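Local coordinates for uncharacterized protein (PDB 5AZ0) that probably catalyses the NAD(P)H-dependent reduction of carbonyl compounds, as an aldo-keto reductase of the silkworm built on a TIM barrel, at residues A[199-204]-A[310-315]; A[77-82]-A[123-128]; A[256-261]-A[284-289]. One frame throughout, in Å; residues are numbered along the deposited sequence.

Interaction 1 (A[199-204]-A[310-315]); sequences EVNLNL and FRTVRP. With ACT (acetate ion), chain G; ACT (acetate ion), chain D.
With CG anti to the backbone N (chi1 -178°) and CD anti in turn (chi2 -176°), E199 stretches straight out to lay its carboxylate against the backbone of T312 and V313. Each oxygen takes one backbone N-H: T312 N reaches the syn lone pair of E199 OE2 at 2.8 Å, while V313 N meets E199 OE1 on its syn side at 2.9 Å. E199 OE2 spends its anti lone pair on N201 ND2, 2.7 Å away, and lies in the amide plane of N201, so two donors grip that oxygen and the carboxylate is held against rotation. N201 OD1 accepts from L204 N at 3.0 Å, an Asx motif across N201 to L204. One water bridges E199 OE1, R311 NH1 and V313 O; a second lies within hydrogen-bonding distance of N201 OD1, F310 O and T312 OG1. L204 CD2 sits 3.6 Å above one face of the R311 guanidinium, toward its rim, and F326 adds a cation-pi contact. An acetate, probably from the crystallisation liquor, bonds R311 N and the R314 side chain. The contact ties the loop leaving strand 195-199 to the C-terminal loop that in aldo-keto reductases folds back over the C-terminal mouth of the TIM barrel.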
ATOM      1  N   GLU A 199       1.091  -5.726  -4.533  1.00 24.55           N
ATOM      2  CA  GLU A 199       2.551  -5.963  -4.556  1.00 24.43           C
ATOM      3  C   GLU A 199       3.160  -5.713  -5.909  1.00 25.54           C
ATOM      4  O   GLU A 199       2.708  -6.271  -6.901  1.00 24.08           O
ATOM      5  CB  GLU A 199       2.871  -7.383  -4.134  1.00 24.07           C
ATOM      6  CG  GLU A 199       4.389  -7.682  -4.099  1.00 25.42           C
ATOM      7  CD  GLU A 199       4.705  -9.181  -3.753  1.00 27.40           C
ATOM      8  OE1 GLU A 199       3.816  -9.926  -3.239  1.00 26.56           O
ATOM      9  OE2 GLU A 199       5.830  -9.617  -4.060  1.00 30.07           O
ATOM     10  N   VAL A 200       4.159  -4.833  -5.946  1.00 27.37           N
ATOM     11  CA  VAL A 200       5.022  -4.653  -7.112  1.00 24.36           C
ATOM     12  C   VAL A 200       6.433  -4.498  -6.601  1.00 26.41           C
ATOM     13  O   VAL A 200       6.700  -3.770  -5.637  1.00 25.63           O
ATOM     14  CB  VAL A 200       4.696  -3.428  -7.944  1.00 25.79           C
ATOM     15  CG1 VAL A 200       5.244  -3.599  -9.389  1.00 25.66           C
ATOM     16  CG2 VAL A 200       3.193  -3.202  -8.018  1.00 25.69           C
ATOM     17  N   ASN A 201       7.339  -5.209  -7.245  1.00 29.25           N
ATOM     18  CA  ASN A 201       8.801  -5.206  -6.943  1.00 28.44           C
ATOM     19  C   ASN A 201       9.596  -5.783  -8.176  1.00 30.96           C
ATOM     20  O   ASN A 201       9.041  -5.928  -9.282  1.00 28.40           O
ATOM     21  CB  ASN A 201       9.063  -5.939  -5.614  1.00 27.74           C
ATOM     22  CG  ASN A 201       8.453  -7.324  -5.603  1.00 30.55           C
ATOM     23  OD1 ASN A 201       8.826  -8.185  -6.442  1.00 30.20           O
ATOM     24  ND2 ASN A 201       7.572  -7.594  -4.630  1.00 26.53           N
ATOM     25  N   LEU A 202      10.913  -5.946  -8.052  1.00 33.03           N
ATOM     26  CA  LEU A 202      11.716  -6.311  -9.218  1.00 31.92           C
ATOM     27  C   LEU A 202      11.425  -7.763  -9.746  1.00 31.68           C
ATOM     28  O   LEU A 202      11.533  -7.990 -10.923  1.00 31.57           O
ATOM     29  CB  LEU A 202      13.179  -6.046  -8.955  1.00 32.77           C
ATOM     30  CG  LEU A 202      13.511  -4.583  -8.828  1.00 28.79           C
ATOM     31  CD1 LEU A 202      14.887  -4.458  -8.219  1.00 30.74           C
ATOM     32  CD2 LEU A 202      13.436  -3.850 -10.174  1.00 32.68           C
ATOM     33  N   ASN A 203      10.999  -8.663  -8.870  1.00 29.59           N
ATOM     34  CA  ASN A 203      10.628 -10.007  -9.206  1.00 29.52           C
ATOM     35  C   ASN A 203       9.181 -10.192  -9.595  1.00 35.44           C
ATOM     36  O   ASN A 203       8.883 -11.206 -10.260  1.00 32.25           O
ATOM     37  CB  ASN A 203      10.914 -10.964  -8.040  1.00 29.67           C
ATOM     38  CG  ASN A 203      12.398 -11.013  -7.675  1.00 34.77           C
ATOM     39  OD1 ASN A 203      12.762 -11.081  -6.523  1.00 39.28           O
ATOM     40  ND2 ASN A 203      13.252 -10.936  -8.672  1.00 32.98           N
ATOM     41  N   LEU A 204       8.281  -9.272  -9.138  1.00 30.92           N
ATOM     42  CA  LEU A 204       6.873  -9.311  -9.477  1.00 27.54           C
ATOM     43  C   LEU A 204       6.447  -8.001 -10.112  1.00 30.95           C
ATOM     44  O   LEU A 204       5.878  -7.102  -9.456  1.00 31.75           O
ATOM     45  CB  LEU A 204       6.048  -9.590  -8.252  1.00 28.41           C
ATOM     46  CG  LEU A 204       4.571  -9.963  -8.464  1.00 30.40           C
ATOM     47  CD1 LEU A 204       4.464 -11.409  -8.928  1.00 32.88           C
ATOM     48  CD2 LEU A 204       3.740  -9.791  -7.165  1.00 32.79           C
ATOM     49  N   PHE A 310       7.793 -14.313  -8.937  1.00 30.12           N
ATOM     50  CA  PHE A 310       7.894 -14.674  -7.512  1.00 32.98           C
ATOM     51  C   PHE A 310       7.142 -13.638  -6.608  1.00 34.50           C
ATOM     52  O   PHE A 310       7.509 -12.459  -6.560  1.00 29.93           O
ATOM     53  CB  PHE A 310       9.376 -14.703  -7.089  1.00 33.80           C
ATOM     54  CG  PHE A 310       9.585 -15.231  -5.696  1.00 39.46           C
ATOM     55  CD1 PHE A 310       9.502 -14.385  -4.581  1.00 45.07           C
ATOM     56  CD2 PHE A 310       9.854 -16.596  -5.479  1.00 45.93           C
ATOM     57  CE1 PHE A 310       9.623 -14.899  -3.274  1.00 48.36           C
ATOM     58  CE2 PHE A 310      10.000 -17.116  -4.178  1.00 48.68           C
ATOM     59  CZ  PHE A 310       9.886 -16.271  -3.073  1.00 49.00           C
ATOM     60  N   ARG A 311       6.111 -14.085  -5.914  1.00 34.80           N
ATOM     61  CA  ARG A 311       5.216 -13.226  -5.156  1.00 33.82           C
ATOM     62  C   ARG A 311       5.618 -13.331  -3.674  1.00 34.39           C
ATOM     63  O   ARG A 311       5.562 -14.399  -3.069  1.00 36.80           O
ATOM     64  CB  ARG A 311       3.797 -13.690  -5.381  1.00 32.91           C
ATOM     65  CG  ARG A 311       2.781 -12.789  -4.727  1.00 31.73           C
ATOM     66  CD  ARG A 311       1.417 -13.338  -4.951  1.00 31.96           C
ATOM     67  NE  ARG A 311       0.980 -13.164  -6.327  1.00 33.00           N
ATOM     68  CZ  ARG A 311       0.534 -12.027  -6.857  1.00 34.84           C
ATOM     69  NH1 ARG A 311       0.459 -10.887  -6.124  1.00 32.40           N
ATOM     70  NH2 ARG A 311       0.153 -12.016  -8.154  1.00 34.72           N
ATOM     71  N   THR A 312       6.112 -12.228  -3.140  1.00 34.55           N
ATOM     72  CA  THR A 312       6.535 -12.136  -1.731  1.00 37.14           C
ATOM     73  C   THR A 312       5.384 -12.363  -0.764  1.00 36.73           C
ATOM     74  O   THR A 312       5.577 -12.999   0.244  1.00 39.21           O
ATOM     75  CB  THR A 312       7.179 -10.773  -1.481  1.00 37.48           C
ATOM     76  OG1 THR A 312       8.325 -10.624  -2.349  1.00 38.46           O
ATOM     77  CG2 THR A 312       7.564 -10.619  -0.027  1.00 36.32           C
ATOM     78  N   VAL A 313       4.176 -11.875  -1.101  1.00 35.91           N
ATOM     79  CA  VAL A 313       2.997 -11.932  -0.175  1.00 36.09           C
ATOM     80  C   VAL A 313       1.876 -12.800  -0.753  1.00 32.02           C
ATOM     81  O   VAL A 313       1.152 -12.379  -1.656  1.00 32.47           O
ATOM     82  CB  VAL A 313       2.463 -10.494   0.161  1.00 36.41           C
ATOM     83  CG1 VAL A 313       1.208 -10.552   1.035  1.00 37.61           C
ATOM     84  CG2 VAL A 313       3.541  -9.650   0.845  1.00 33.29           C
ATOM     85  N   ARG A 314       1.755 -14.025  -0.259  1.00 36.31           N
ATOM     86  CA  ARG A 314       0.855 -15.024  -0.874  1.00 35.59           C
ATOM     87  C   ARG A 314       0.218 -15.769   0.255  1.00 35.82           C
ATOM     88  O   ARG A 314       0.733 -16.739   0.768  1.00 35.28           O
ATOM     89  CB  ARG A 314       1.583 -15.969  -1.846  1.00 35.77           C
ATOM     90  CG  ARG A 314       0.636 -16.966  -2.554  1.00 39.10           C
ATOM     91  CD  ARG A 314       1.387 -18.034  -3.384  1.00 41.48           C
ATOM     92  NE  ARG A 314       2.088 -17.434  -4.519  1.00 45.29           N
ATOM     93  CZ  ARG A 314       1.571 -17.194  -5.720  1.00 41.47           C
ATOM     94  NH1 ARG A 314       0.323 -17.515  -6.006  1.00 48.37           N
ATOM     95  NH2 ARG A 314       2.335 -16.658  -6.660  1.00 40.94           N
ATOM     96  N   PRO A 315      -0.881 -15.230   0.739  1.00 40.65           N
ATOM     97  CA  PRO A 315      -1.445 -15.784   1.952  1.00 35.56           C
ATOM     98  C   PRO A 315      -2.261 -17.032   1.606  1.00 36.19           C
ATOM     99  O   PRO A 315      -3.435 -16.937   1.249  1.00 27.59           O
ATOM    100  CB  PRO A 315      -2.274 -14.609   2.507  1.00 41.01           C
ATOM    101  CG  PRO A 315      -2.597 -13.781   1.324  1.00 41.72           C
ATOM    102  CD  PRO A 315      -1.522 -13.975   0.317  1.00 40.07           C
TER
HETATM  103  C   ACT G 406       5.397 -17.293  -4.867  1.00 58.79           C
HETATM  104  O   ACT G 406       5.203 -16.999  -6.100  1.00 43.88           O
HETATM  105  OXT ACT G 406       4.571 -17.250  -3.904  1.00 59.67           O
HETATM  106  CH3 ACT G 406       6.751 -17.673  -4.463  1.00 58.28           C
HETATM  107  C   ACT D 403      -2.694  -8.912  -7.675  0.80 45.77           C
HETATM  108  O   ACT D 403      -1.573  -8.726  -6.984  0.80 45.85           O
HETATM  109  OXT ACT D 403      -3.795  -8.320  -7.488  0.80 35.22           O
HETATM  110  CH3 ACT D 403      -2.835  -9.886  -8.811  0.80 35.68           C
HETATM  111  O   HOH W   1       0.922 -10.151  -3.448  1.00 24.71           O
HETATM  112  O   HOH W   2       8.630 -10.569  -5.121  1.00 28.46           O

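Interaction 2 (A[77-82]-A[123-128]); sequences VEPEIG and LHRLGL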
ATOM      1  N   VAL A  77      -2.363   0.170  14.594  1.00 24.80           N
ATOM      2  CA  VAL A  77      -1.713   1.340  15.097  1.00 24.94           C
ATOM      3  C   VAL A  77      -2.407   2.660  14.703  1.00 23.46           C
ATOM      4  O   VAL A  77      -1.799   3.712  14.837  1.00 25.51           O
ATOM      5  CB  VAL A  77      -0.217   1.357  14.644  1.00 28.21           C
ATOM      6  CG1 VAL A  77       0.509   0.203  15.319  1.00 25.10           C
ATOM      7  CG2 VAL A  77      -0.043   1.283  13.099  1.00 29.35           C
ATOM      8  N   GLU A  78      -3.654   2.645  14.219  1.00 22.48           N
ATOM      9  CA  GLU A  78      -4.287   3.932  13.814  1.00 22.85           C
ATOM     10  C   GLU A  78      -4.317   4.963  14.956  1.00 24.30           C
ATOM     11  O   GLU A  78      -4.021   6.148  14.726  1.00 22.98           O
ATOM     12  CB  GLU A  78      -5.703   3.707  13.281  1.00 23.14           C
ATOM     13  CG  GLU A  78      -5.747   2.958  11.922  1.00 24.94           C
ATOM     14  CD  GLU A  78      -7.133   2.465  11.566  1.00 24.09           C
ATOM     15  OE1 GLU A  78      -7.729   1.829  12.438  1.00 21.02           O
ATOM     16  OE2 GLU A  78      -7.646   2.716  10.428  1.00 22.27           O
ATOM     17  N   PRO A  79      -4.648   4.536  16.204  1.00 25.16           N
ATOM     18  CA  PRO A  79      -4.678   5.559  17.321  1.00 28.04           C
ATOM     19  C   PRO A  79      -3.334   6.238  17.478  1.00 24.88           C
ATOM     20  O   PRO A  79      -3.234   7.457  17.476  1.00 26.46           O
ATOM     21  CB  PRO A  79      -5.113   4.715  18.545  1.00 27.79           C
ATOM     22  CG  PRO A  79      -5.841   3.547  17.922  1.00 26.62           C
ATOM     23  CD  PRO A  79      -5.017   3.209  16.719  1.00 25.61           C
ATOM     24  N   GLU A  80      -2.263   5.464  17.432  1.00 30.07           N
ATOM     25  CA  GLU A  80      -0.931   6.055  17.592  1.00 28.86           C
ATOM     26  C   GLU A  80      -0.528   6.929  16.405  1.00 30.68           C
ATOM     27  O   GLU A  80       0.149   7.962  16.570  1.00 27.04           O
ATOM     28  CB  GLU A  80       0.121   4.971  17.795  1.00 31.51           C
ATOM     29  CG  GLU A  80      -0.015   4.138  19.075  1.00 35.89           C
ATOM     30  CD  GLU A  80      -0.885   2.862  18.940  1.00 40.08           C
ATOM     31  OE1 GLU A  80      -1.904   2.787  18.190  1.00 38.95           O
ATOM     32  OE2 GLU A  80      -0.560   1.896  19.631  1.00 49.87           O
ATOM     33  N   ILE A  81      -0.902   6.522  15.175  1.00 27.25           N
ATOM     34  CA  ILE A  81      -0.568   7.350  14.008  1.00 26.84           C
ATOM     35  C   ILE A  81      -1.345   8.666  14.160  1.00 24.75           C
ATOM     36  O   ILE A  81      -0.876   9.730  13.811  1.00 27.13           O
ATOM     37  CB  ILE A  81      -0.976   6.664  12.637  1.00 29.52           C
ATOM     38  CG1 ILE A  81      -0.259   5.331  12.421  1.00 32.32           C
ATOM     39  CG2 ILE A  81      -0.818   7.634  11.476  1.00 29.25           C
ATOM     40  CD1 ILE A  81       1.254   5.427  12.394  1.00 40.81           C
ATOM     41  N   GLY A  82      -2.586   8.600  14.579  1.00 22.98           N
ATOM     42  CA  GLY A  82      -3.343   9.861  14.702  1.00 28.66           C
ATOM     43  C   GLY A  82      -2.807  10.856  15.718  1.00 27.52           C
ATOM     44  O   GLY A  82      -2.929  12.068  15.524  1.00 27.95           O
ATOM     45  N   LEU A 123     -11.650   6.447  11.442  1.00 16.81           N
ATOM     46  CA  LEU A 123     -11.502   7.875  11.489  1.00 19.08           C
ATOM     47  C   LEU A 123     -11.454   8.380  12.961  1.00 20.11           C
ATOM     48  O   LEU A 123     -10.665   9.293  13.287  1.00 17.57           O
ATOM     49  CB  LEU A 123     -12.638   8.586  10.762  1.00 18.91           C
ATOM     50  CG  LEU A 123     -12.644   8.449   9.232  1.00 20.56           C
ATOM     51  CD1 LEU A 123     -13.978   8.940   8.719  1.00 21.26           C
ATOM     52  CD2 LEU A 123     -11.560   9.309   8.625  1.00 21.37           C
ATOM     53  N   HIS A 124     -12.275   7.777  13.825  1.00 19.33           N
ATOM     54  CA  HIS A 124     -12.155   8.069  15.263  1.00 22.11           C
ATOM     55  C   HIS A 124     -10.753   7.718  15.801  1.00 20.46           C
ATOM     56  O   HIS A 124     -10.149   8.506  16.455  1.00 21.92           O
ATOM     57  CB  HIS A 124     -13.257   7.402  16.083  1.00 20.16           C
ATOM     58  CG  HIS A 124     -13.486   8.048  17.404  1.00 21.87           C
ATOM     59  ND1 HIS A 124     -12.819   7.655  18.551  1.00 19.88           N
ATOM     60  CD2 HIS A 124     -14.237   9.127  17.748  1.00 19.52           C
ATOM     61  CE1 HIS A 124     -13.186   8.436  19.548  1.00 19.33           C
ATOM     62  NE2 HIS A 124     -14.069   9.310  19.087  1.00 21.37           N
ATOM     63  N   ARG A 125     -10.242   6.541  15.528  1.00 21.08           N
ATOM     64  CA  ARG A 125      -8.933   6.176  15.973  1.00 20.32           C
ATOM     65  C   ARG A 125      -7.886   7.223  15.518  1.00 22.64           C
ATOM     66  O   ARG A 125      -6.984   7.540  16.271  1.00 20.48           O
ATOM     67  CB  ARG A 125      -8.512   4.791  15.428  1.00 19.63           C
ATOM     68  CG  ARG A 125      -9.358   3.631  15.986  1.00 21.08           C
ATOM     69  CD  ARG A 125      -8.767   2.254  15.647  1.00 21.25           C
ATOM     70  NE  ARG A 125      -9.860   1.294  15.678  1.00 20.12           N
ATOM     71  CZ  ARG A 125     -10.580   0.883  14.641  1.00 21.51           C
ATOM     72  NH1 ARG A 125     -10.269   1.213  13.349  1.00 19.89           N
ATOM     73  NH2 ARG A 125     -11.642   0.111  14.904  1.00 20.77           N
ATOM     74  N   LEU A 126      -7.954   7.646  14.259  1.00 21.16           N
ATOM     75  CA  LEU A 126      -6.962   8.523  13.665  1.00 20.50           C
ATOM     76  C   LEU A 126      -7.178   9.964  14.079  1.00 20.65           C
ATOM     77  O   LEU A 126      -6.335  10.745  13.826  1.00 20.04           O
ATOM     78  CB  LEU A 126      -7.089   8.490  12.125  1.00 21.38           C
ATOM     79  CG  LEU A 126      -6.608   7.161  11.565  1.00 22.40           C
ATOM     80  CD1 LEU A 126      -7.153   7.010  10.141  1.00 21.79           C
ATOM     81  CD2 LEU A 126      -5.072   7.124  11.557  1.00 20.47           C
ATOM     82  N   GLY A 127      -8.333  10.302  14.673  1.00 22.11           N
ATOM     83  CA  GLY A 127      -8.623  11.644  15.094  1.00 20.96           C
ATOM     84  C   GLY A 127      -8.998  12.561  13.928  1.00 22.25           C
ATOM     85  O   GLY A 127      -8.713  13.740  13.993  1.00 20.13           O
ATOM     86  N   LEU A 128      -9.642  12.050  12.873  1.00 20.49           N
ATOM     87  CA  LEU A 128      -9.898  12.859  11.678  1.00 20.42           C
ATOM     88  C   LEU A 128     -11.347  12.988  11.318  1.00 19.98           C
ATOM     89  O   LEU A 128     -12.163  12.092  11.651  1.00 19.43           O
ATOM     90  CB  LEU A 128      -9.175  12.203  10.489  1.00 21.38           C
ATOM     91  CG  LEU A 128      -7.703  11.941  10.629  1.00 21.77           C
ATOM     92  CD1 LEU A 128      -7.185  11.127   9.436  1.00 24.89           C
ATOM     93  CD2 LEU A 128      -6.954  13.266  10.742  1.00 24.20           C
TER
HETATM   94  O   HOH W   3      -5.014  13.118  14.315  1.00 28.69           O
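R125 and L126, consecutive in the last turn of helix 112-126, meet E78 in the first turn of helix 78-90, and these three side chains bury most of the surface. R125 runs extended from CG to NE, its CB 3.7 Å from E78 CB, and its NH1 closes a salt bridge on E78 OE1 at 2.8 Å. The carboxylate and guanidinium planes lie only 20° apart, with NH1 on the syn side of OE1. The other oxygen, OE2, bonds the hydroxyls of T103 and S122, so E78 is held from both ends of its carboxylate and links its helix to strand 100-105 and helix 112-126. P79 lies alongside R125, its ring CG 3.9 Å from R125 CD. An alanine in place of R125 would probably leave E78 OE1 without its charged mate and bare the part of the P79 ring flank that lay against CG and CD. These are neighbouring helices on the outside of the TIM barrel, each following a strand of the parallel sheet, meeting where one begins and the other ends. L126 sends CD2 over the first turn of helix 78-90, 3.5 Å from E78 O and 4.3 Å from I81 CB. Beyond it the backbones touch: P79 CA and G82 CA each make a 3.2 Å CA-H...O contact, to R125 O and L126 O, and a side chain at G82 would run into the latter. G127, with positive phi, ends helix 112-126 in a Schellman motif, and one water donates to both G82 O and L126 O.

Interaction 3 (A[256-261]-A[284-289]); sequences GKTVTQ and VLENAS
E286 OE2 meets T258 OG1 tip to tip at 2.5 Å, the hydroxyl donating to the anti lone pair of the carboxylate. T258 is the N-cap of helix 259-269 and forms a capping box with Q261, so the acid of helix 281-287 binds directly to the cap of a neighbouring helix on the outside of the TIM barrel. T260 OG1 also lies 2.8 Å from E286 OE2, at an angle too poor for a hydrogen bond, and a water spans T260 N and E286 OE2. Chi1 of -171° sets CG of E286 anti to the backbone N, and the chain continues extended to this cluster. Being close to the start of a helix, the carboxylate would probably be favoured in its charged form. Q261 works on both sides: OE1 accepts from T258 N at 2.8 Å, while NE2 gives a nearly straight bond (171°) to E286 O. S289 N bonds that same carbonyl from the other face of its plane. Further out, K257, bent at chi2 and extended beyond it, has NZ 2.9 Å from S289 O; its salt bridge to D292 fixes the same ammonium. S289 OG donates back to L285 O at 2.7 Å.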
ATOM      1  N   GLY A 256      24.694   7.141  -8.790  1.00 53.38           N
ATOM      2  CA  GLY A 256      25.142   7.684  -7.515  1.00 57.39           C
ATOM      3  C   GLY A 256      24.134   7.404  -6.438  1.00 57.36           C
ATOM      4  O   GLY A 256      23.811   8.274  -5.662  1.00 60.43           O
ATOM      5  N   LYS A 257      23.661   6.160  -6.390  1.00 57.78           N
ATOM      6  CA  LYS A 257      22.533   5.784  -5.569  1.00 47.69           C
ATOM      7  C   LYS A 257      22.780   4.447  -4.995  1.00 45.11           C
ATOM      8  O   LYS A 257      23.486   3.641  -5.575  1.00 54.86           O
ATOM      9  CB  LYS A 257      21.246   5.706  -6.437  1.00 49.56           C
ATOM     10  CG  LYS A 257      20.743   7.021  -7.014  1.00 46.23           C
ATOM     11  CD  LYS A 257      20.334   8.048  -5.927  1.00 48.31           C
ATOM     12  CE  LYS A 257      20.097   9.405  -6.593  1.00 51.09           C
ATOM     13  NZ  LYS A 257      19.344  10.427  -5.827  1.00 51.77           N
ATOM     14  N   THR A 258      22.099   4.153  -3.911  1.00 42.36           N
ATOM     15  CA  THR A 258      22.098   2.815  -3.383  1.00 39.00           C
ATOM     16  C   THR A 258      21.150   1.835  -4.159  1.00 41.11           C
ATOM     17  O   THR A 258      20.397   2.209  -5.070  1.00 36.22           O
ATOM     18  CB  THR A 258      21.703   2.840  -1.904  1.00 45.69           C
ATOM     19  OG1 THR A 258      20.284   3.061  -1.765  1.00 47.96           O
ATOM     20  CG2 THR A 258      22.502   3.949  -1.122  1.00 45.56           C
ATOM     21  N   VAL A 259      21.204   0.583  -3.743  1.00 40.37           N
ATOM     22  CA  VAL A 259      20.500  -0.482  -4.398  1.00 45.43           C
ATOM     23  C   VAL A 259      18.993  -0.314  -4.146  1.00 44.34           C
ATOM     24  O   VAL A 259      18.203  -0.475  -5.063  1.00 42.17           O
ATOM     25  CB  VAL A 259      21.042  -1.852  -3.970  1.00 41.12           C
ATOM     26  CG1 VAL A 259      20.081  -2.979  -4.288  1.00 48.34           C
ATOM     27  CG2 VAL A 259      22.371  -2.120  -4.666  1.00 44.96           C
ATOM     28  N   THR A 260      18.624   0.040  -2.925  1.00 41.46           N
ATOM     29  CA  THR A 260      17.233   0.257  -2.604  1.00 40.01           C
ATOM     30  C   THR A 260      16.706   1.469  -3.350  1.00 34.24           C
ATOM     31  O   THR A 260      15.586   1.462  -3.803  1.00 35.33           O
ATOM     32  CB  THR A 260      17.008   0.395  -1.104  1.00 40.66           C
ATOM     33  OG1 THR A 260      17.832   1.429  -0.607  1.00 39.28           O
ATOM     34  CG2 THR A 260      17.304  -0.876  -0.437  1.00 42.12           C
ATOM     35  N   GLN A 261      17.526   2.477  -3.538  1.00 31.70           N
ATOM     36  CA  GLN A 261      17.098   3.629  -4.272  1.00 33.50           C
ATOM     37  C   GLN A 261      16.880   3.405  -5.757  1.00 36.88           C
ATOM     38  O   GLN A 261      16.071   4.137  -6.380  1.00 31.84           O
ATOM     39  CB  GLN A 261      18.088   4.786  -4.125  1.00 35.55           C
ATOM     40  CG  GLN A 261      18.196   5.350  -2.713  1.00 41.15           C
ATOM     41  CD  GLN A 261      19.338   6.367  -2.549  1.00 45.31           C
ATOM     42  OE1 GLN A 261      20.414   6.183  -3.085  1.00 46.47           O
ATOM     43  NE2 GLN A 261      19.071   7.472  -1.857  1.00 47.58           N
ATOM     44  N   VAL A 284      14.389   6.065   5.953  1.00 39.87           N
ATOM     45  CA  VAL A 284      13.371   7.035   5.611  1.00 37.04           C
ATOM     46  C   VAL A 284      13.952   8.075   4.734  1.00 35.97           C
ATOM     47  O   VAL A 284      13.400   8.435   3.702  1.00 33.59           O
ATOM     48  CB  VAL A 284      12.781   7.695   6.868  1.00 35.89           C
ATOM     49  CG1 VAL A 284      11.872   8.840   6.548  1.00 34.52           C
ATOM     50  CG2 VAL A 284      12.018   6.673   7.658  1.00 37.18           C
ATOM     51  N   LEU A 285      15.091   8.595   5.127  1.00 38.03           N
ATOM     52  CA  LEU A 285      15.716   9.666   4.320  1.00 38.09           C
ATOM     53  C   LEU A 285      16.184   9.178   2.927  1.00 31.98           C
ATOM     54  O   LEU A 285      16.032   9.850   1.897  1.00 32.93           O
ATOM     55  CB  LEU A 285      16.925  10.229   5.095  1.00 41.03           C
ATOM     56  CG  LEU A 285      17.739  11.302   4.387  1.00 41.17           C
ATOM     57  CD1 LEU A 285      16.853  12.413   3.887  1.00 40.34           C
ATOM     58  CD2 LEU A 285      18.897  11.810   5.289  1.00 43.05           C
ATOM     59  N   GLU A 286      16.839   8.038   2.964  1.00 36.84           N
ATOM     60  CA  GLU A 286      17.420   7.368   1.756  1.00 41.75           C
ATOM     61  C   GLU A 286      16.274   7.069   0.752  1.00 39.84           C
ATOM     62  O   GLU A 286      16.340   7.530  -0.389  1.00 33.73           O
ATOM     63  CB  GLU A 286      18.142   6.091   2.210  1.00 42.37           C
ATOM     64  CG  GLU A 286      19.006   5.329   1.192  1.00 56.03           C
ATOM     65  CD  GLU A 286      19.264   3.855   1.570  1.00 54.30           C
ATOM     66  OE1 GLU A 286      19.030   3.450   2.717  1.00 60.79           O
ATOM     67  OE2 GLU A 286      19.707   3.062   0.714  1.00 67.54           O
ATOM     68  N   ASN A 287      15.170   6.440   1.233  1.00 36.58           N
ATOM     69  CA  ASN A 287      13.980   6.164   0.375  1.00 32.50           C
ATOM     70  C   ASN A 287      13.426   7.355  -0.336  1.00 32.09           C
ATOM     71  O   ASN A 287      12.903   7.190  -1.436  1.00 32.72           O
ATOM     72  CB  ASN A 287      12.885   5.441   1.135  1.00 30.37           C
ATOM     73  CG  ASN A 287      13.342   4.118   1.632  1.00 30.70           C
ATOM     74  OD1 ASN A 287      14.329   3.619   1.142  1.00 35.83           O
ATOM     75  ND2 ASN A 287      12.692   3.564   2.636  1.00 33.69           N
ATOM     76  N   ALA A 288      13.565   8.565   0.211  1.00 35.43           N
ATOM     77  CA  ALA A 288      12.985   9.734  -0.484  1.00 36.71           C
ATOM     78  C   ALA A 288      13.894  10.490  -1.412  1.00 39.98           C
ATOM     79  O   ALA A 288      13.438  11.464  -2.079  1.00 34.08           O
ATOM     80  CB  ALA A 288      12.335  10.696   0.478  1.00 42.00           C
ATOM     81  N   SER A 289      15.144  10.039  -1.497  1.00 41.80           N
ATOM     82  CA  SER A 289      16.165  10.735  -2.321  1.00 49.62           C
ATOM     83  C   SER A 289      16.324   9.935  -3.631  1.00 50.18           C
ATOM     84  O   SER A 289      17.393   9.366  -3.904  1.00 48.71           O
ATOM     85  CB  SER A 289      17.474  10.880  -1.519  1.00 49.31           C
ATOM     86  OG  SER A 289      17.199  11.202  -0.124  1.00 48.85           O
TER
HETATM   87  O   HOH W   4      20.601   0.246  -0.495  1.00 54.05           O

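Interaction 2 is the most buried of the three, whereas interactions 1 and 3 are only partly so. Interactions 2 and 3 each join two helices outside the barrel, but different pairs, with centres 29 Å apart; interaction 1 joins two loops and lies across the chain's centre from interaction 2. Along the chain interaction 3 is nested within the span closed by interaction 1, their nearest atoms about 6 Å apart. All three use a glutamate, each differently: across the contact it is met by backbone amides in 199-204/310-315, an arginine in 77-82/123-128, a capping threonine in 256-261/284-289. Leucine and proline packing matters most in interaction 2, while interaction 3 is almost wholly polar.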